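Local coordinates for multisubunit Na+/H+ antiporter, D subunit (Anoxybacillus flavithermus, PDB 6Z16), which probably forms one antiporter-like membrane subunit of a multisubunit complex that exchanges sodium ions for protons across the bacterial cell membrane, at residues Gly361-Tyr366 and Gly429-Lys434; Ile347-Arg352 and Glu438-Asp443. One frame throughout, in Å; residues are numbered along the deposited sequence.

How the contacts relate
Following the chain from its N terminus, the end of helix 320-351 and the residue after it supply 347-352. The connection onward to helix 367-381 then supplies residues 361-366, and helix 405-429 leads into a long loop that returns to both places. In contact 1, residues 429-434 meet 361-366, closing the shorter loop; in contact 2, residues 438-443 meet 347-352, closing the longer one around it. The two are about 12 Å apart between centres and meet directly: Tyr-366 OH lies 2.6 Å from Lys-440 O, a probable hydrogen bond. Together they tie the loop before helix 446-461 to the ends of two earlier transmembrane helices.

Contact 1: Gly361-Tyr366 and Gly429-Lys434; sequences GLITSY and GFWGEK
Gly-361, Leu-362 and Ile-363 turn their backbone N-H groups toward the carbonyl oxygens of Gly-429, Phe-430 and Trp-431, at the foot of helix 405-429, the firmer bond running from Leu-362 N to Phe-430 O (2.9 Å), with weak ones from Ile-363 N to that same oxygen, nearly straight, and from Gly-361 N to Gly-429 O and Trp-431 O. At Gly-361 (phi 92°) a CB would be jammed against the carbonyl O of the residue before and would run into Glu-433 O and Lys-434 N, so glycine lets the two backbones close up.

The side-chain contact centres on Phe-430. Leu-362 lies against the ring: CB is 3.5 Å from Phe-430 CD1, and CD1 of the leucine stands over one face, 4.0 Å from the ring centroid, as a CH-pi contact. Ile-363 arrives at about a right angle to Phe-430, its CG1 3.7 Å from Phe-430 CB, a place reached with CG1 anti to the carbonyl carbon (chi1 -73°). That same CG1 also approaches Trp-431 CD1 at 4.2 Å.

This is a loop-to-loop junction between membrane helices in an antiporter-like subunit of the Mrp and complex I family. Residues 361-366 turn into helix 367-381, with Tyr-366 at its N-cap position, and Leu-362 O accepts from both Ser-365 N and Tyr-366 N within that turn.

Beyond the pair, Phe-426 meets the rings of both Phe-430 and Trp-431, and Ile-347 of helix 320-351 touches Phe-430. The indole of Trp-431 also meets the rings of Phe-174 and Phe-181 of a neighbouring subunit, which brings this junction to a subunit interface.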
loop_
_atom_site.group_PDB
_atom_site.type_symbol
_atom_site.label_atom_id
_atom_site.label_comp_id
_atom_site.label_asym_id
_atom_site.label_seq_id
_atom_site.Cartn_x
_atom_site.Cartn_y
_atom_site.Cartn_z
ATOM N N GLY D 361 22.279 -74.191 -43.456
ATOM C CA GLY D 361 21.536 -74.248 -44.697
ATOM C C GLY D 361 20.671 -73.041 -44.984
ATOM O O GLY D 361 19.489 -73.189 -45.299
ATOM N N LEU D 362 21.245 -71.843 -44.906
ATOM C CA LEU D 362 20.485 -70.623 -45.122
ATOM C C LEU D 362 20.600 -70.074 -46.538
ATOM O O LEU D 362 19.774 -69.243 -46.924
ATOM C CB LEU D 362 20.927 -69.534 -44.140
ATOM C CG LEU D 362 20.720 -69.623 -42.628
ATOM C CD1 LEU D 362 21.458 -68.479 -41.975
ATOM C CD2 LEU D 362 19.270 -69.557 -42.257
ATOM N N ILE D 363 21.607 -70.500 -47.306
ATOM C CA ILE D 363 21.728 -70.111 -48.711
ATOM C C ILE D 363 20.572 -70.664 -49.534
ATOM O O ILE D 363 20.058 -69.986 -50.431
ATOM C CB ILE D 363 23.106 -70.553 -49.251
ATOM C CG1 ILE D 363 24.202 -69.661 -48.691
ATOM C CG2 ILE D 363 23.182 -70.537 -50.767
ATOM C CD1 ILE D 363 24.077 -68.239 -49.132
ATOM N N THR D 364 20.090 -71.861 -49.200
ATOM C CA THR D 364 18.982 -72.456 -49.939
ATOM C C THR D 364 17.655 -71.740 -49.719
ATOM O O THR D 364 16.698 -72.024 -50.445
ATOM C CB THR D 364 18.812 -73.924 -49.555
ATOM O OG1 THR D 364 18.387 -74.016 -48.191
ATOM C CG2 THR D 364 20.121 -74.651 -49.697
ATOM N N SER D 365 17.568 -70.834 -48.747
ATOM C CA SER D 365 16.344 -70.103 -48.472
ATOM C C SER D 365 16.519 -68.598 -48.404
ATOM O O SER D 365 15.526 -67.883 -48.566
ATOM C CB SER D 365 15.724 -70.582 -47.155
ATOM O OG SER D 365 15.346 -71.940 -47.248
ATOM N N TYR D 366 17.724 -68.089 -48.167
ATOM C CA TYR D 366 17.956 -66.648 -48.043
ATOM C C TYR D 366 19.225 -66.279 -48.801
ATOM O O TYR D 366 20.267 -66.004 -48.198
ATOM C CB TYR D 366 18.050 -66.246 -46.570
ATOM C CG TYR D 366 16.816 -66.601 -45.772
ATOM C CD1 TYR D 366 15.693 -65.794 -45.790
ATOM C CD2 TYR D 366 16.770 -67.766 -45.026
ATOM C CE1 TYR D 366 14.563 -66.135 -45.080
ATOM C CE2 TYR D 366 15.648 -68.117 -44.320
ATOM C CZ TYR D 366 14.551 -67.297 -44.346
ATOM O OH TYR D 366 13.436 -67.646 -43.633
ATOM N N GLY D 429 26.976 -71.518 -40.763
ATOM C CA GLY D 429 25.594 -71.093 -40.740
ATOM C C GLY D 429 24.892 -71.192 -42.075
ATOM O O GLY D 429 23.811 -71.772 -42.166
ATOM N N PHE D 430 25.499 -70.641 -43.123
ATOM C CA PHE D 430 24.812 -70.549 -44.403
ATOM C C PHE D 430 24.946 -71.828 -45.225
ATOM O O PHE D 430 23.958 -72.302 -45.793
ATOM C CB PHE D 430 25.328 -69.334 -45.172
ATOM C CG PHE D 430 24.910 -68.019 -44.572
ATOM C CD1 PHE D 430 23.667 -67.485 -44.846
ATOM C CD2 PHE D 430 25.753 -67.324 -43.726
ATOM C CE1 PHE D 430 23.270 -66.291 -44.286
ATOM C CE2 PHE D 430 25.367 -66.123 -43.174
ATOM C CZ PHE D 430 24.127 -65.606 -43.456
ATOM N N TRP D 431 26.136 -72.414 -45.294
ATOM C CA TRP D 431 26.304 -73.669 -46.012
ATOM C C TRP D 431 25.821 -74.849 -45.172
ATOM O O TRP D 431 25.450 -74.708 -44.007
ATOM C CB TRP D 431 27.762 -73.861 -46.416
ATOM C CG TRP D 431 28.178 -73.029 -47.581
ATOM C CD1 TRP D 431 27.365 -72.336 -48.420
ATOM C CD2 TRP D 431 29.513 -72.798 -48.037
ATOM N NE1 TRP D 431 28.105 -71.692 -49.375
ATOM C CE2 TRP D 431 29.430 -71.956 -49.158
ATOM C CE3 TRP D 431 30.770 -73.219 -47.602
ATOM C CZ2 TRP D 431 30.555 -71.532 -49.855
ATOM C CZ3 TRP D 431 31.886 -72.794 -48.295
ATOM C CH2 TRP D 431 31.771 -71.959 -49.408
ATOM N N GLY D 432 25.827 -76.028 -45.779
ATOM C CA GLY D 432 25.345 -77.235 -45.134
ATOM C C GLY D 432 23.918 -77.552 -45.526
ATOM O O GLY D 432 23.283 -76.859 -46.323
ATOM N N GLU D 433 23.402 -78.631 -44.948
ATOM C CA GLU D 433 22.012 -78.985 -45.178
ATOM C C GLU D 433 21.109 -78.264 -44.180
ATOM O O GLU D 433 21.562 -77.704 -43.183
ATOM C CB GLU D 433 21.800 -80.494 -45.077
ATOM C CG GLU D 433 21.919 -81.040 -43.668
ATOM C CD GLU D 433 21.609 -82.520 -43.587
ATOM O OE1 GLU D 433 21.307 -83.126 -44.636
ATOM O OE2 GLU D 433 21.661 -83.076 -42.472
ATOM N N LYS D 434 19.810 -78.308 -44.445
ATOM C CA LYS D 434 18.814 -77.568 -43.675
ATOM C C LYS D 434 18.405 -78.370 -42.446
ATOM O O LYS D 434 17.794 -79.435 -42.571
ATOM C CB LYS D 434 17.597 -77.282 -44.547
ATOM C CG LYS D 434 16.460 -76.593 -43.827
ATOM C CD LYS D 434 15.312 -76.308 -44.768
ATOM C CE LYS D 434 14.127 -75.746 -44.014
ATOM N NZ LYS D 434 14.436 -74.415 -43.449
#

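Contact 2: Ile347-Arg352 and Glu438-Asp443; sequences IFSITR and EQKQVD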
loop_
_atom_site.group_PDB
_atom_site.type_symbol
_atom_site.label_atom_id
_atom_site.label_comp_id
_atom_site.label_asym_id
_atom_site.label_seq_id
_atom_site.Cartn_x
_atom_site.Cartn_y
_atom_site.Cartn_z
ATOM N N ILE D 347 19.809 -62.586 -38.703
ATOM C CA ILE D 347 20.012 -64.033 -38.611
ATOM C C ILE D 347 19.375 -64.592 -37.341
ATOM O O ILE D 347 18.767 -65.671 -37.362
ATOM C CB ILE D 347 21.513 -64.371 -38.703
ATOM C CG1 ILE D 347 22.081 -63.923 -40.042
ATOM C CG2 ILE D 347 21.745 -65.863 -38.615
ATOM C CD1 ILE D 347 23.580 -63.968 -40.100
ATOM N N PHE D 348 19.462 -63.850 -36.227
ATOM C CA PHE D 348 18.802 -64.291 -35.001
ATOM C C PHE D 348 17.287 -64.258 -35.142
ATOM O O PHE D 348 16.591 -65.099 -34.562
ATOM C CB PHE D 348 19.231 -63.437 -33.807
ATOM C CG PHE D 348 18.574 -63.851 -32.516
ATOM C CD1 PHE D 348 18.993 -64.986 -31.846
ATOM C CD2 PHE D 348 17.512 -63.131 -31.994
ATOM C CE1 PHE D 348 18.382 -65.385 -30.677
ATOM C CE2 PHE D 348 16.896 -63.531 -30.832
ATOM C CZ PHE D 348 17.334 -64.657 -30.173
ATOM N N SER D 349 16.765 -63.282 -35.889
ATOM C CA SER D 349 15.332 -63.228 -36.159
ATOM C C SER D 349 14.867 -64.449 -36.931
ATOM O O SER D 349 13.763 -64.954 -36.706
ATOM C CB SER D 349 14.999 -61.957 -36.935
ATOM O OG SER D 349 13.634 -61.939 -37.302
ATOM N N ILE D 350 15.709 -64.949 -37.832
ATOM C CA ILE D 350 15.337 -66.124 -38.616
ATOM C C ILE D 350 15.445 -67.404 -37.788
ATOM O O ILE D 350 14.531 -68.237 -37.787
ATOM C CB ILE D 350 16.195 -66.193 -39.890
ATOM C CG1 ILE D 350 15.932 -64.968 -40.747
ATOM C CG2 ILE D 350 15.877 -67.429 -40.679
ATOM C CD1 ILE D 350 16.904 -64.791 -41.852
ATOM N N THR D 351 16.549 -67.577 -37.059
ATOM C CA THR D 351 16.881 -68.874 -36.477
ATOM C C THR D 351 16.288 -69.126 -35.096
ATOM O O THR D 351 16.225 -70.291 -34.683
ATOM C CB THR D 351 18.398 -69.027 -36.382
ATOM O OG1 THR D 351 18.933 -67.974 -35.578
ATOM C CG2 THR D 351 19.012 -68.959 -37.750
ATOM N N ARG D 352 15.875 -68.070 -34.378
ATOM C CA ARG D 352 15.446 -68.119 -32.971
ATOM C C ARG D 352 16.512 -68.723 -32.067
ATOM O O ARG D 352 16.196 -69.374 -31.070
ATOM C CB ARG D 352 14.117 -68.865 -32.786
ATOM C CG ARG D 352 12.948 -68.210 -33.470
ATOM C CD ARG D 352 12.676 -66.869 -32.842
ATOM N NE ARG D 352 11.536 -66.194 -33.445
ATOM C CZ ARG D 352 11.171 -64.955 -33.142
ATOM N NH1 ARG D 352 11.866 -64.263 -32.248
ATOM N NH2 ARG D 352 10.120 -64.403 -33.731
ATOM N N GLU D 438 13.040 -72.557 -39.463
ATOM C CA GLU D 438 11.773 -72.731 -40.152
ATOM C C GLU D 438 11.582 -71.530 -41.065
ATOM O O GLU D 438 12.032 -70.428 -40.737
ATOM C CB GLU D 438 10.618 -72.867 -39.144
ATOM C CG GLU D 438 9.237 -73.104 -39.736
ATOM C CD GLU D 438 9.107 -74.442 -40.428
ATOM O OE1 GLU D 438 9.818 -75.392 -40.039
ATOM O OE2 GLU D 438 8.288 -74.545 -41.365
ATOM N N GLN D 439 10.950 -71.753 -42.219
ATOM C CA GLN D 439 10.853 -70.730 -43.254
ATOM C C GLN D 439 9.995 -69.557 -42.801
ATOM O O GLN D 439 8.800 -69.710 -42.531
ATOM C CB GLN D 439 10.283 -71.336 -44.533
ATOM C CG GLN D 439 10.224 -70.371 -45.699
ATOM C CD GLN D 439 11.600 -69.954 -46.170
ATOM O OE1 GLN D 439 12.521 -70.765 -46.214
ATOM N NE2 GLN D 439 11.741 -68.687 -46.539
ATOM N N LYS D 440 10.617 -68.385 -42.720
ATOM C CA LYS D 440 9.965 -67.174 -42.245
ATOM C C LYS D 440 10.413 -66.039 -43.146
ATOM O O LYS D 440 11.613 -65.779 -43.256
ATOM C CB LYS D 440 10.328 -66.896 -40.780
ATOM C CG LYS D 440 9.585 -65.736 -40.115
ATOM C CD LYS D 440 10.382 -64.433 -40.100
ATOM C CE LYS D 440 11.553 -64.501 -39.152
ATOM N NZ LYS D 440 12.293 -63.210 -39.120
ATOM N N GLN D 441 9.458 -65.372 -43.785
ATOM C CA GLN D 441 9.774 -64.283 -44.698
ATOM C C GLN D 441 10.254 -63.071 -43.914
ATOM O O GLN D 441 9.510 -62.522 -43.097
ATOM C CB GLN D 441 8.551 -63.914 -45.535
ATOM C CG GLN D 441 8.080 -64.983 -46.512
ATOM C CD GLN D 441 7.168 -66.013 -45.868
ATOM O OE1 GLN D 441 6.638 -65.795 -44.778
ATOM N NE2 GLN D 441 6.982 -67.141 -46.542
ATOM N N VAL D 442 11.488 -62.655 -44.154
ATOM C CA VAL D 442 11.956 -61.397 -43.598
ATOM C C VAL D 442 11.374 -60.244 -44.405
ATOM O O VAL D 442 10.903 -60.414 -45.531
ATOM C CB VAL D 442 13.490 -61.336 -43.566
ATOM C CG1 VAL D 442 14.029 -62.432 -42.693
ATOM C CG2 VAL D 442 14.050 -61.453 -44.961
ATOM N N ASP D 443 11.412 -59.050 -43.821
ATOM C CA ASP D 443 10.811 -57.897 -44.469
ATOM C C ASP D 443 11.458 -56.610 -43.983
ATOM O O ASP D 443 11.777 -56.473 -42.801
ATOM C CB ASP D 443 9.292 -57.864 -44.235
ATOM C CG ASP D 443 8.911 -58.020 -42.773
ATOM O OD1 ASP D 443 9.791 -58.286 -41.930
ATOM O OD2 ASP D 443 7.711 -57.885 -42.464
#
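Lys-440 NZ is gripped by two oxygens of one residue, Ser-349. The hydroxyl OG accepts from NZ at 2.6 Å, and the backbone O of Ser-349 takes a second, weak bond from the same nitrogen at 3.3 Å. In the serine, OG is anti to the backbone N (chi1 175°), on the carbonyl side, where one ammonium can meet both oxygens. The lysine leaves the loop backbone with CG anti to its N, then bends at chi2 and chi3, which set CD and CE, and NZ ends at Ser-349.

Next to this polar grip lies a small apolar one. Ile-350 and Val-442 cross obliquely, with CG1 of Ile-350 3.7 Å from CG1 of Val-442, and the isoleucine CD1 touches the same methyl at 3.8 Å. Lys-440 and Val-442, two positions apart in an extended run of loop, thus both send their CB toward the helix.

The helical side is the last turn of helix 320-351, a transmembrane helix of the Mrp and complex I antiporter-like fold. It ends where Arg-352 takes a positive phi of 56°. Lys-440 NZ lies beside this last turn, where the negative end of the helix dipole may favour its charge. The guanidinium of Arg-352, its NH2 5.9 Å from Lys-440 NZ, may work the other way; one face of that group looks onto Ser-349 O, which stands 4.1 Å from its plane and nearer the margin than the middle. Ile-350 also touches Tyr-366, which precedes helix 367-381, and the contact as a whole is made within this subunit alone.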